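Local coordinates for protein demethyldecarbamoylnovobiocin O-methyltransferase (Streptomyces caeruleus, PDB 2WK1) that methylates the 4-hydroxyl of the noviose sugar with S-adenosyl-L-methionine, the penultimate step in making the antibiotic novobiocin, at residues V111-W116 and L213-D218; C97-I102 and R125-A130; Y51-H56 and P79-T84. One frame throughout, in Å; residues are numbered along the deposited sequence.

Contact 1: V111-W116 and L213-D218; sequences VETGVW and LRMDGD. With SAH (S-adenosyl-L-homocysteine), chain B; EDO (1,2-ethanediol), chain F.
E112 and R214 both set CG opposite the backbone N (chi1 -167° and -174°) and run out side by side from the same face of two parallel strands, which carries both charged ends to the same spot above the strands. R214 NH1 donates to E112 OE2 at 2.9 Å, approaching nearly along the C-O axis; the carboxylate and guanidinium planes are turned 73° apart. The same R214 NH1 reaches D216 OD2 at 3.1 Å; this oxygen lies in the guanidinium plane, while NH1 stands above the carboxylate plane. R214 thus bridges E112 OE2 and D216 OD2, 4.0 Å apart, probably easing their repulsion, and its NH2 pairs with D243. The amino N of S-adenosyl-L-homocysteine completes the cluster: it donates to D216 OD2 at 2.8 Å and to G114 O at 2.9 Å, and lies 2.7 Å from E112 OE2. Main-chain bonds from R214 N to V111 O, T113 N to R214 O and D216 N to T113 O hold the strands in register. On the opposite face V111 CG1 packs against L213 CD1 at 3.5 Å. The strands end here and the chains turn aside round S-adenosyl-L-homocysteine, the product left by the methyl donor, as at the C-terminal edge of a Rossmann-like methyltransferase sheet. Helix 119-130 covers the E112 and R214 face, helix 220-230 packs under T113, L213 and M215, and strands 138-142 and 238-242 flank the pair.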
loop_
_atom_site.group_PDB
_atom_site.type_symbol
_atom_site.label_atom_id
_atom_site.label_comp_id
_atom_site.label_asym_id
_atom_site.label_seq_id
_atom_site.Cartn_x
_atom_site.Cartn_y
_atom_site.Cartn_z
ATOM N N VAL A 111 9.412 -20.716 2.266
ATOM C CA VAL A 111 10.535 -20.290 1.446
ATOM C C VAL A 111 10.107 -19.894 0.065
ATOM O O VAL A 111 9.203 -20.515 -0.493
ATOM C CB VAL A 111 11.612 -21.390 1.379
ATOM C CG1 VAL A 111 11.091 -22.649 0.725
ATOM C CG2 VAL A 111 12.882 -20.881 0.670
ATOM N N GLU A 112 10.751 -18.876 -0.490
ATOM C CA GLU A 112 10.700 -18.595 -1.904
ATOM C C GLU A 112 12.089 -18.659 -2.482
ATOM O O GLU A 112 13.027 -18.066 -1.932
ATOM C CB GLU A 112 10.117 -17.223 -2.208
ATOM C CG GLU A 112 9.802 -17.134 -3.710
ATOM C CD GLU A 112 9.179 -15.830 -4.164
ATOM O OE1 GLU A 112 9.622 -14.799 -3.648
ATOM O OE2 GLU A 112 8.264 -15.850 -5.048
ATOM N N THR A 113 12.231 -19.431 -3.550
ATOM C CA THR A 113 13.450 -19.517 -4.321
ATOM C C THR A 113 13.305 -18.685 -5.580
ATOM O O THR A 113 12.670 -19.102 -6.536
ATOM C CB THR A 113 13.860 -20.980 -4.625
ATOM O OG1 THR A 113 12.801 -21.661 -5.295
ATOM C CG2 THR A 113 14.185 -21.719 -3.369
ATOM N N GLY A 114 13.816 -17.460 -5.544
ATOM C CA GLY A 114 13.721 -16.488 -6.616
ATOM C C GLY A 114 12.747 -15.422 -6.208
ATOM O O GLY A 114 11.541 -15.617 -6.314
ATOM N N VAL A 115 13.276 -14.288 -5.755
ATOM C CA VAL A 115 12.476 -13.312 -5.028
ATOM C C VAL A 115 12.366 -11.923 -5.670
ATOM O O VAL A 115 11.506 -11.147 -5.276
ATOM C CB VAL A 115 12.979 -13.175 -3.579
ATOM C CG1 VAL A 115 13.173 -14.568 -2.954
ATOM C CG2 VAL A 115 14.236 -12.297 -3.477
ATOM N N TRP A 116 13.256 -11.596 -6.602
ATOM C CA TRP A 116 13.263 -10.268 -7.243
ATOM C C TRP A 116 13.238 -9.170 -6.173
ATOM O O TRP A 116 14.140 -9.151 -5.325
ATOM C CB TRP A 116 12.122 -10.154 -8.268
ATOM C CG TRP A 116 12.210 -8.983 -9.165
ATOM C CD1 TRP A 116 13.291 -8.616 -9.909
ATOM C CD2 TRP A 116 11.146 -8.087 -9.537
ATOM N NE1 TRP A 116 12.991 -7.527 -10.688
ATOM C CE2 TRP A 116 11.686 -7.173 -10.482
ATOM C CE3 TRP A 116 9.812 -7.934 -9.134
ATOM C CZ2 TRP A 116 10.921 -6.161 -11.048
ATOM C CZ3 TRP A 116 9.056 -6.934 -9.721
ATOM C CH2 TRP A 116 9.616 -6.054 -10.656
ATOM N N LEU A 213 6.812 -24.311 -0.119
ATOM C CA LEU A 213 7.966 -24.127 -0.997
ATOM C C LEU A 213 7.472 -23.440 -2.251
ATOM O O LEU A 213 6.757 -24.049 -3.006
ATOM C CB LEU A 213 8.554 -25.482 -1.338
ATOM C CG LEU A 213 9.601 -25.598 -2.437
ATOM C CD1 LEU A 213 10.751 -24.612 -2.192
ATOM C CD2 LEU A 213 10.069 -27.058 -2.589
ATOM N N ARG A 214 7.825 -22.169 -2.447
ATOM C CA ARG A 214 7.436 -21.417 -3.653
ATOM C C ARG A 214 8.659 -21.289 -4.544
ATOM O O ARG A 214 9.692 -20.812 -4.111
ATOM C CB ARG A 214 6.840 -20.063 -3.330
ATOM C CG ARG A 214 6.317 -19.376 -4.592
ATOM C CD ARG A 214 5.586 -18.051 -4.326
ATOM N NE ARG A 214 4.671 -17.796 -5.422
ATOM C CZ ARG A 214 5.051 -17.402 -6.637
ATOM N NH1 ARG A 214 6.284 -16.967 -6.838
ATOM N NH2 ARG A 214 4.188 -17.412 -7.623
ATOM N N MET A 215 8.539 -21.755 -5.772
ATOM C CA MET A 215 9.635 -21.802 -6.727
ATOM C C MET A 215 9.393 -20.795 -7.826
ATOM O O MET A 215 8.357 -20.859 -8.509
ATOM C CB MET A 215 9.762 -23.210 -7.301
ATOM C CG MET A 215 9.862 -24.304 -6.236
ATOM S SD MET A 215 10.396 -25.858 -6.919
ATOM C CE MET A 215 9.140 -26.092 -8.117
ATOM N N ASP A 216 10.341 -19.894 -8.043
ATOM C CA ASP A 216 10.226 -18.858 -9.063
ATOM C C ASP A 216 11.616 -18.506 -9.572
ATOM O O ASP A 216 12.028 -17.331 -9.542
ATOM C CB ASP A 216 9.548 -17.629 -8.453
ATOM C CG ASP A 216 8.956 -16.670 -9.492
ATOM O OD1 ASP A 216 9.282 -16.769 -10.701
ATOM O OD2 ASP A 216 8.144 -15.797 -9.078
ATOM N N GLY A 217 12.327 -19.513 -10.046
ATOM C CA GLY A 217 13.705 -19.351 -10.498
ATOM C C GLY A 217 13.934 -19.372 -11.994
ATOM O O GLY A 217 15.080 -19.363 -12.426
ATOM N N ASP A 218 12.857 -19.423 -12.785
ATOM C CA ASP A 218 12.867 -19.210 -14.249
ATOM C C ASP A 218 13.567 -20.214 -15.172
ATOM O O ASP A 218 13.253 -20.225 -16.343
ATOM C CB ASP A 218 13.388 -17.801 -14.576
ATOM C CG ASP A 218 12.355 -16.712 -14.339
ATOM O OD1 ASP A 218 11.144 -16.914 -14.618
ATOM O OD2 ASP A 218 12.764 -15.642 -13.861
HETATM N N SAH B . 9.112 -14.208 -7.046
HETATM C CA SAH B . 9.492 -12.862 -7.597
HETATM C CB SAH B . 9.986 -13.005 -9.037
HETATM C CG SAH B . 11.272 -13.809 -9.169
HETATM S SD SAH B . 12.207 -13.325 -10.627
HETATM C C SAH B . 8.370 -11.879 -7.411
HETATM O O SAH B . 8.304 -10.872 -8.125
HETATM O OXT SAH B . 7.586 -12.042 -6.486
HETATM C "C5'" SAH B . 13.436 -14.642 -10.711
HETATM C "C4'" SAH B . 14.459 -14.570 -9.556
HETATM O "O4'" SAH B . 15.173 -15.830 -9.508
HETATM C "C3'" SAH B . 15.492 -13.451 -9.674
HETATM O "O3'" SAH B . 15.511 -12.609 -8.507
HETATM C "C2'" SAH B . 16.816 -14.223 -9.862
HETATM O "O2'" SAH B . 17.970 -13.591 -9.305
HETATM C "C1'" SAH B . 16.539 -15.562 -9.171
HETATM N N9 SAH B . 17.281 -16.732 -9.648
HETATM C C8 SAH B . 16.966 -17.462 -10.748
HETATM N N7 SAH B . 17.763 -18.555 -10.840
HETATM C C5 SAH B . 18.583 -18.526 -9.760
HETATM C C6 SAH B . 19.605 -19.392 -9.227
HETATM N N6 SAH B . 19.947 -20.493 -9.875
HETATM N N1 SAH B . 20.187 -19.046 -8.074
HETATM C C2 SAH B . 19.816 -17.950 -7.387
HETATM N N3 SAH B . 18.882 -17.088 -7.803
HETATM C C4 SAH B . 18.242 -17.366 -8.958
HETATM C C1 EDO F . 10.131 -22.756 -10.650
HETATM O O1 EDO F . 11.521 -22.371 -10.335
HETATM C C2 EDO F . 9.611 -22.334 -12.038
HETATM O O2 EDO F . 8.762 -21.167 -11.917
#

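Contact 2: C97-I102 and R125-A130; sequences CVEDVI and RGILRA
I127 pushes its CG2 branch into a shallow hollow on helix 97-102 walled by V98, E99 and I102. I127 CG2, opposite the backbone N, projects at the facing helix and meets V98 CG1 at 3.6 Å, E99 CG at 4.0 Å and I102 CD1 at 4.0 Å. One bump therefore touches three residues, two of them a turn apart. The other branch of I127 runs out extended, and its CD1 comes 4.0 Å from V98 CB. V98 and I127 thus interlock through both branches of the isoleucine. Further along, I102 CD1 sits at the notch beside I127 and L128, touching I127 CG2 on one side and L128 CD2, 4.2 Å away, on another. E99 contributes only its aliphatic stem, crossing I127 at about a right angle, while its OE2 bonds to H131. The axes of the two short helical segments pass 10.3 Å apart and are inclined by 40°, and the interface holds no hydrogen bond. L39 of helix 35-47 closes over E99 and I127, and V98 also rests on V212 of the sheet. Helices 87-103 and 119-130 precede and follow strand 109-113 and pack together on one face of the sheet, an arrangement typical of the helical layer of Rossmann-like methyltransferases.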
loop_
_atom_site.group_PDB
_atom_site.type_symbol
_atom_site.label_atom_id
_atom_site.label_comp_id
_atom_site.label_asym_id
_atom_site.label_seq_id
_atom_site.Cartn_x
_atom_site.Cartn_y
_atom_site.Cartn_z
ATOM N N CYS A 97 -2.499 -20.782 0.564
ATOM C CA CYS A 97 -1.647 -21.887 1.006
ATOM C C CYS A 97 -1.085 -21.651 2.401
ATOM O O CYS A 97 -1.085 -22.564 3.224
ATOM C CB CYS A 97 -0.513 -22.126 -0.007
ATOM S SG CYS A 97 -1.022 -22.800 -1.587
ATOM N N VAL A 98 -0.579 -20.447 2.645
ATOM C CA VAL A 98 0.006 -20.171 3.954
ATOM C C VAL A 98 -1.084 -20.189 5.032
ATOM O O VAL A 98 -0.877 -20.768 6.106
ATOM C CB VAL A 98 0.790 -18.843 3.985
ATOM C CG1 VAL A 98 1.304 -18.545 5.399
ATOM C CG2 VAL A 98 1.966 -18.892 2.998
ATOM N N GLU A 99 -2.240 -19.586 4.760
ATOM C CA GLU A 99 -3.320 -19.667 5.767
ATOM C C GLU A 99 -3.761 -21.105 6.009
ATOM O O GLU A 99 -4.134 -21.443 7.136
ATOM C CB GLU A 99 -4.487 -18.743 5.438
ATOM C CG GLU A 99 -4.076 -17.279 5.568
ATOM C CD GLU A 99 -5.192 -16.292 5.423
ATOM O OE1 GLU A 99 -6.137 -16.544 4.653
ATOM O OE2 GLU A 99 -5.120 -15.256 6.096
ATOM N N ASP A 100 -3.752 -21.946 4.978
ATOM C CA ASP A 100 -4.170 -23.347 5.162
ATOM C C ASP A 100 -3.162 -24.106 6.028
ATOM O O ASP A 100 -3.544 -24.878 6.919
ATOM C CB ASP A 100 -4.352 -24.066 3.820
ATOM C CG ASP A 100 -5.003 -25.422 3.987
ATOM O OD1 ASP A 100 -6.165 -25.452 4.455
ATOM O OD2 ASP A 100 -4.369 -26.435 3.652
ATOM N N VAL A 101 -1.860 -23.890 5.814
ATOM C CA VAL A 101 -0.860 -24.569 6.648
ATOM C C VAL A 101 -0.925 -24.086 8.099
ATOM O O VAL A 101 -0.744 -24.876 9.039
ATOM C CB VAL A 101 0.589 -24.557 6.075
ATOM C CG1 VAL A 101 0.633 -25.194 4.703
ATOM C CG2 VAL A 101 1.221 -23.209 6.076
ATOM N N ILE A 102 -1.220 -22.807 8.294
ATOM C CA ILE A 102 -1.389 -22.274 9.650
ATOM C C ILE A 102 -2.642 -22.881 10.264
ATOM O O ILE A 102 -2.603 -23.345 11.394
ATOM C CB ILE A 102 -1.525 -20.734 9.667
ATOM C CG1 ILE A 102 -0.207 -20.087 9.232
ATOM C CG2 ILE A 102 -1.978 -20.258 11.081
ATOM C CD1 ILE A 102 -0.315 -18.599 8.917
ATOM N N ARG A 125 5.741 -13.095 5.143
ATOM C CA ARG A 125 5.992 -12.601 6.480
ATOM C C ARG A 125 4.790 -11.857 7.042
ATOM O O ARG A 125 4.486 -11.973 8.225
ATOM C CB ARG A 125 7.232 -11.699 6.505
ATOM C CG ARG A 125 7.564 -11.102 7.864
ATOM C CD ARG A 125 7.950 -12.134 8.878
ATOM N NE ARG A 125 8.029 -11.653 10.265
ATOM C CZ ARG A 125 7.050 -11.751 11.154
ATOM N NH1 ARG A 125 5.884 -12.229 10.810
ATOM N NH2 ARG A 125 7.263 -11.423 12.417
ATOM N N GLY A 126 4.101 -11.100 6.197
ATOM C CA GLY A 126 2.891 -10.405 6.628
ATOM C C GLY A 126 1.773 -11.325 7.061
ATOM O O GLY A 126 1.063 -11.006 7.997
ATOM N N ILE A 127 1.608 -12.461 6.391
ATOM C CA ILE A 127 0.573 -13.412 6.776
ATOM C C ILE A 127 0.905 -13.957 8.165
ATOM O O ILE A 127 0.030 -14.073 9.021
ATOM C CB ILE A 127 0.439 -14.535 5.748
ATOM C CG1 ILE A 127 0.011 -14.010 4.372
ATOM C CG2 ILE A 127 -0.560 -15.565 6.257
ATOM C CD1 ILE A 127 0.362 -14.973 3.232
ATOM N N LEU A 128 2.176 -14.283 8.398
ATOM C CA LEU A 128 2.574 -14.741 9.726
ATOM C C LEU A 128 2.239 -13.662 10.773
ATOM O O LEU A 128 1.715 -13.955 11.843
ATOM C CB LEU A 128 4.051 -15.095 9.793
ATOM C CG LEU A 128 4.504 -16.265 8.909
ATOM C CD1 LEU A 128 6.001 -16.508 9.083
ATOM C CD2 LEU A 128 3.723 -17.564 9.163
ATOM N N ARG A 129 2.553 -12.414 10.474
ATOM C CA ARG A 129 2.284 -11.309 11.398
ATOM C C ARG A 129 0.792 -11.158 11.675
ATOM O O ARG A 129 0.379 -10.968 12.832
ATOM C CB ARG A 129 2.880 -10.013 10.838
ATOM C CG ARG A 129 2.727 -8.778 11.723
ATOM C CD ARG A 129 3.943 -8.519 12.526
ATOM N NE ARG A 129 3.827 -7.285 13.296
ATOM C CZ ARG A 129 3.169 -7.161 14.447
ATOM N NH1 ARG A 129 2.511 -8.179 14.974
ATOM N NH2 ARG A 129 3.148 -5.981 15.066
ATOM N N ALA A 130 -0.020 -11.273 10.618
ATOM C CA ALA A 130 -1.460 -11.102 10.743
ATOM C C ALA A 130 -2.053 -12.128 11.678
ATOM O O ALA A 130 -3.060 -11.845 12.339
ATOM C CB ALA A 130 -2.130 -11.218 9.377
#

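Contact 3: Y51-H56 and P79-T84; sequences YEDPAH and PANAHT. With SAH (S-adenosyl-L-homocysteine), chain B.
D53 reaches from one loop into the backbone of the other and clasps N81 and A82. CB leaves the main chain toward loop 79-84, and D53 CG, turned opposite the backbone N (chi1 -168°), comes 3.6 Å from N81 N. There the carboxylate forks. D53 OD1 offers its syn lone pair to N81 ND2 at 2.9 Å; the bond is almost straight (169°) and lies in the amide plane, with carboxylate and amide 49° apart. D53 OD2 takes two amides: N81 N at 2.8 Å on its syn lone pair, and A82 N at 2.9 Å from above the carboxylate plane. P79 CB also lies against D53 OD2, at 3.4 Å. Beside the fork, A80 N donates to P54 O at 2.8 Å, and Y51 OH rests over A82 CA at 3.4 Å. H56 sets the edge of its ring near P79 O, while its ND1 is bonded to E58. R117 gathers the carbonyls of P79, A80 and A82, and the Y51 ring stacks on Y51 of the second subunit. At the far end of the loop T84 OG1 donates to the carboxylate OXT of S-adenosyl-L-homocysteine at 2.6 Å and also caps I86 N, just before helix 87-103. Three bonds to D53 and the main-chain bond from A80 N to P54 O join two irregular loops beside the S-adenosyl-L-methionine site. Three N-H donors converge on D53 without a cationic partner from either segment, a setting that would probably stabilise the carboxylate in its ionised form.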
loop_
_atom_site.group_PDB
_atom_site.type_symbol
_atom_site.label_atom_id
_atom_site.label_comp_id
_atom_site.label_asym_id
_atom_site.label_seq_id
_atom_site.Cartn_x
_atom_site.Cartn_y
_atom_site.Cartn_z
ATOM N N TYR A 51 -2.113 1.763 -6.373
ATOM C CA TYR A 51 -1.593 3.014 -6.904
ATOM C C TYR A 51 -1.346 2.979 -8.405
ATOM O O TYR A 51 -0.681 3.853 -8.943
ATOM C CB TYR A 51 -0.349 3.499 -6.121
ATOM C CG TYR A 51 0.870 2.588 -6.084
ATOM C CD1 TYR A 51 0.975 1.561 -5.158
ATOM C CD2 TYR A 51 1.924 2.785 -6.963
ATOM C CE1 TYR A 51 2.091 0.748 -5.117
ATOM C CE2 TYR A 51 3.049 1.981 -6.925
ATOM C CZ TYR A 51 3.128 0.963 -6.015
ATOM O OH TYR A 51 4.280 0.206 -6.006
ATOM N N GLU A 52 -1.891 1.957 -9.080
ATOM C CA GLU A 52 -1.871 1.854 -10.540
ATOM C C GLU A 52 -0.459 1.944 -11.086
ATOM O O GLU A 52 -0.176 2.670 -12.042
ATOM C CB GLU A 52 -2.788 2.916 -11.167
ATOM C CG GLU A 52 -4.201 2.807 -10.650
ATOM C CD GLU A 52 -5.142 3.862 -11.155
ATOM O OE1 GLU A 52 -4.884 4.490 -12.199
ATOM O OE2 GLU A 52 -6.168 4.028 -10.511
ATOM N N ASP A 53 0.451 1.185 -10.484
ATOM C CA ASP A 53 1.833 1.231 -10.915
ATOM C C ASP A 53 1.961 0.742 -12.358
ATOM O O ASP A 53 1.542 -0.379 -12.674
ATOM C CB ASP A 53 2.694 0.351 -9.994
ATOM C CG ASP A 53 4.183 0.566 -10.197
ATOM O OD1 ASP A 53 4.612 1.742 -10.323
ATOM O OD2 ASP A 53 4.932 -0.431 -10.264
ATOM N N PRO A 54 2.536 1.569 -13.245
ATOM C CA PRO A 54 2.679 1.119 -14.622
ATOM C C PRO A 54 3.694 0.009 -14.794
ATOM O O PRO A 54 4.501 -0.245 -13.897
ATOM C CB PRO A 54 3.148 2.382 -15.355
ATOM C CG PRO A 54 3.735 3.208 -14.347
ATOM C CD PRO A 54 3.087 2.918 -13.039
ATOM N N ALA A 55 3.664 -0.633 -15.957
ATOM C CA ALA A 55 4.701 -1.589 -16.320
ATOM C C ALA A 55 6.068 -0.894 -16.498
ATOM O O ALA A 55 6.160 0.297 -16.871
ATOM C CB ALA A 55 4.315 -2.365 -17.582
ATOM N N HIS A 56 7.132 -1.641 -16.217
ATOM C CA HIS A 56 8.520 -1.184 -16.283
ATOM C C HIS A 56 8.821 -0.695 -17.704
ATOM O O HIS A 56 8.335 -1.287 -18.677
ATOM C CB HIS A 56 9.440 -2.381 -15.945
ATOM C CG HIS A 56 10.799 -2.008 -15.453
ATOM N ND1 HIS A 56 11.772 -1.454 -16.264
ATOM C CD2 HIS A 56 11.363 -2.154 -14.232
ATOM C CE1 HIS A 56 12.865 -1.249 -15.551
ATOM N NE2 HIS A 56 12.643 -1.668 -14.315
ATOM N N PRO A 79 6.109 -4.842 -12.975
ATOM C CA PRO A 79 5.810 -3.486 -12.490
ATOM C C PRO A 79 7.054 -2.584 -12.458
ATOM O O PRO A 79 8.146 -3.022 -12.113
ATOM C CB PRO A 79 5.239 -3.731 -11.085
ATOM C CG PRO A 79 4.716 -5.135 -11.172
ATOM C CD PRO A 79 5.704 -5.869 -12.006
ATOM N N ALA A 80 6.871 -1.311 -12.787
ATOM C CA ALA A 80 7.937 -0.337 -12.716
ATOM C C ALA A 80 8.539 -0.168 -11.335
ATOM O O ALA A 80 9.754 -0.045 -11.181
ATOM C CB ALA A 80 7.419 1.017 -13.229
ATOM N N ASN A 81 7.682 -0.201 -10.318
ATOM C CA ASN A 81 8.107 0.066 -8.948
ATOM C C ASN A 81 7.599 -0.943 -7.929
ATOM O O ASN A 81 8.177 -1.052 -6.855
ATOM C CB ASN A 81 7.657 1.463 -8.518
ATOM C CG ASN A 81 8.145 2.519 -9.449
ATOM O OD1 ASN A 81 9.318 2.869 -9.419
ATOM N ND2 ASN A 81 7.263 3.010 -10.302
ATOM N N ALA A 82 6.508 -1.653 -8.217
ATOM C CA ALA A 82 5.900 -2.526 -7.230
ATOM C C ALA A 82 6.822 -3.696 -6.898
ATOM O O ALA A 82 7.751 -4.038 -7.623
ATOM C CB ALA A 82 4.543 -3.012 -7.708
ATOM N N HIS A 83 6.521 -4.340 -5.784
ATOM C CA HIS A 83 7.471 -5.221 -5.133
ATOM C C HIS A 83 7.426 -6.679 -5.586
ATOM O O HIS A 83 8.321 -7.435 -5.247
ATOM C CB HIS A 83 7.311 -5.135 -3.610
ATOM C CG HIS A 83 7.589 -3.771 -3.078
ATOM N ND1 HIS A 83 6.660 -3.013 -2.389
ATOM C CD2 HIS A 83 8.698 -3.009 -3.185
ATOM C CE1 HIS A 83 7.204 -1.845 -2.090
ATOM N NE2 HIS A 83 8.442 -1.826 -2.545
ATOM N N THR A 84 6.399 -7.041 -6.367
ATOM C CA THR A 84 6.330 -8.367 -6.961
ATOM C C THR A 84 5.804 -8.264 -8.378
ATOM O O THR A 84 5.018 -7.362 -8.689
ATOM C CB THR A 84 5.416 -9.321 -6.156
ATOM O OG1 THR A 84 5.424 -10.629 -6.714
ATOM C CG2 THR A 84 3.985 -8.822 -6.089
HETATM N N SAH B . 9.112 -14.208 -7.046
HETATM C CA SAH B . 9.492 -12.862 -7.597
HETATM C CB SAH B . 9.986 -13.005 -9.037
HETATM C CG SAH B . 11.272 -13.809 -9.169
HETATM S SD SAH B . 12.207 -13.325 -10.627
HETATM C C SAH B . 8.370 -11.879 -7.411
HETATM O O SAH B . 8.304 -10.872 -8.125
HETATM O OXT SAH B . 7.586 -12.042 -6.486
HETATM C "C5'" SAH B . 13.436 -14.642 -10.711
HETATM C "C4'" SAH B . 14.459 -14.570 -9.556
HETATM O "O4'" SAH B . 15.173 -15.830 -9.508
HETATM C "C3'" SAH B . 15.492 -13.451 -9.674
HETATM O "O3'" SAH B . 15.511 -12.609 -8.507
HETATM C "C2'" SAH B . 16.816 -14.223 -9.862
HETATM O "O2'" SAH B . 17.970 -13.591 -9.305
HETATM C "C1'" SAH B . 16.539 -15.562 -9.171
HETATM N N9 SAH B . 17.281 -16.732 -9.648
HETATM C C8 SAH B . 16.966 -17.462 -10.748
HETATM N N7 SAH B . 17.763 -18.555 -10.840
HETATM C C5 SAH B . 18.583 -18.526 -9.760
HETATM C C6 SAH B . 19.605 -19.392 -9.227
HETATM N N6 SAH B . 19.947 -20.493 -9.875
HETATM N N1 SAH B . 20.187 -19.046 -8.074
HETATM C C2 SAH B . 19.816 -17.950 -7.387
HETATM N N3 SAH B . 18.882 -17.088 -7.803
HETATM C C4 SAH B . 18.242 -17.366 -8.958
#

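How the contacts relate
Contact 1 lies at the heart of the chain, contact 2 in the helical layer beside the sheet, and contact 3 farthest out, partly exposed. Contacts 1 and 2 concern consecutive elements, helix 87-103, strand 109-113 and helix 119-130, yet their nearest atoms stay about 8 Å apart. Contact 3 precedes both in sequence but touches contact 1, where the W116 ring packs against P79, A82 and T84, and both reach S-adenosyl-L-homocysteine. Buried salt bridges joined to strand pairing mark contact 1, purely apolar packing contact 2, and a carboxylate bonded to neutral donors contact 3. Contacts 2 and 3 each also meet the second subunit.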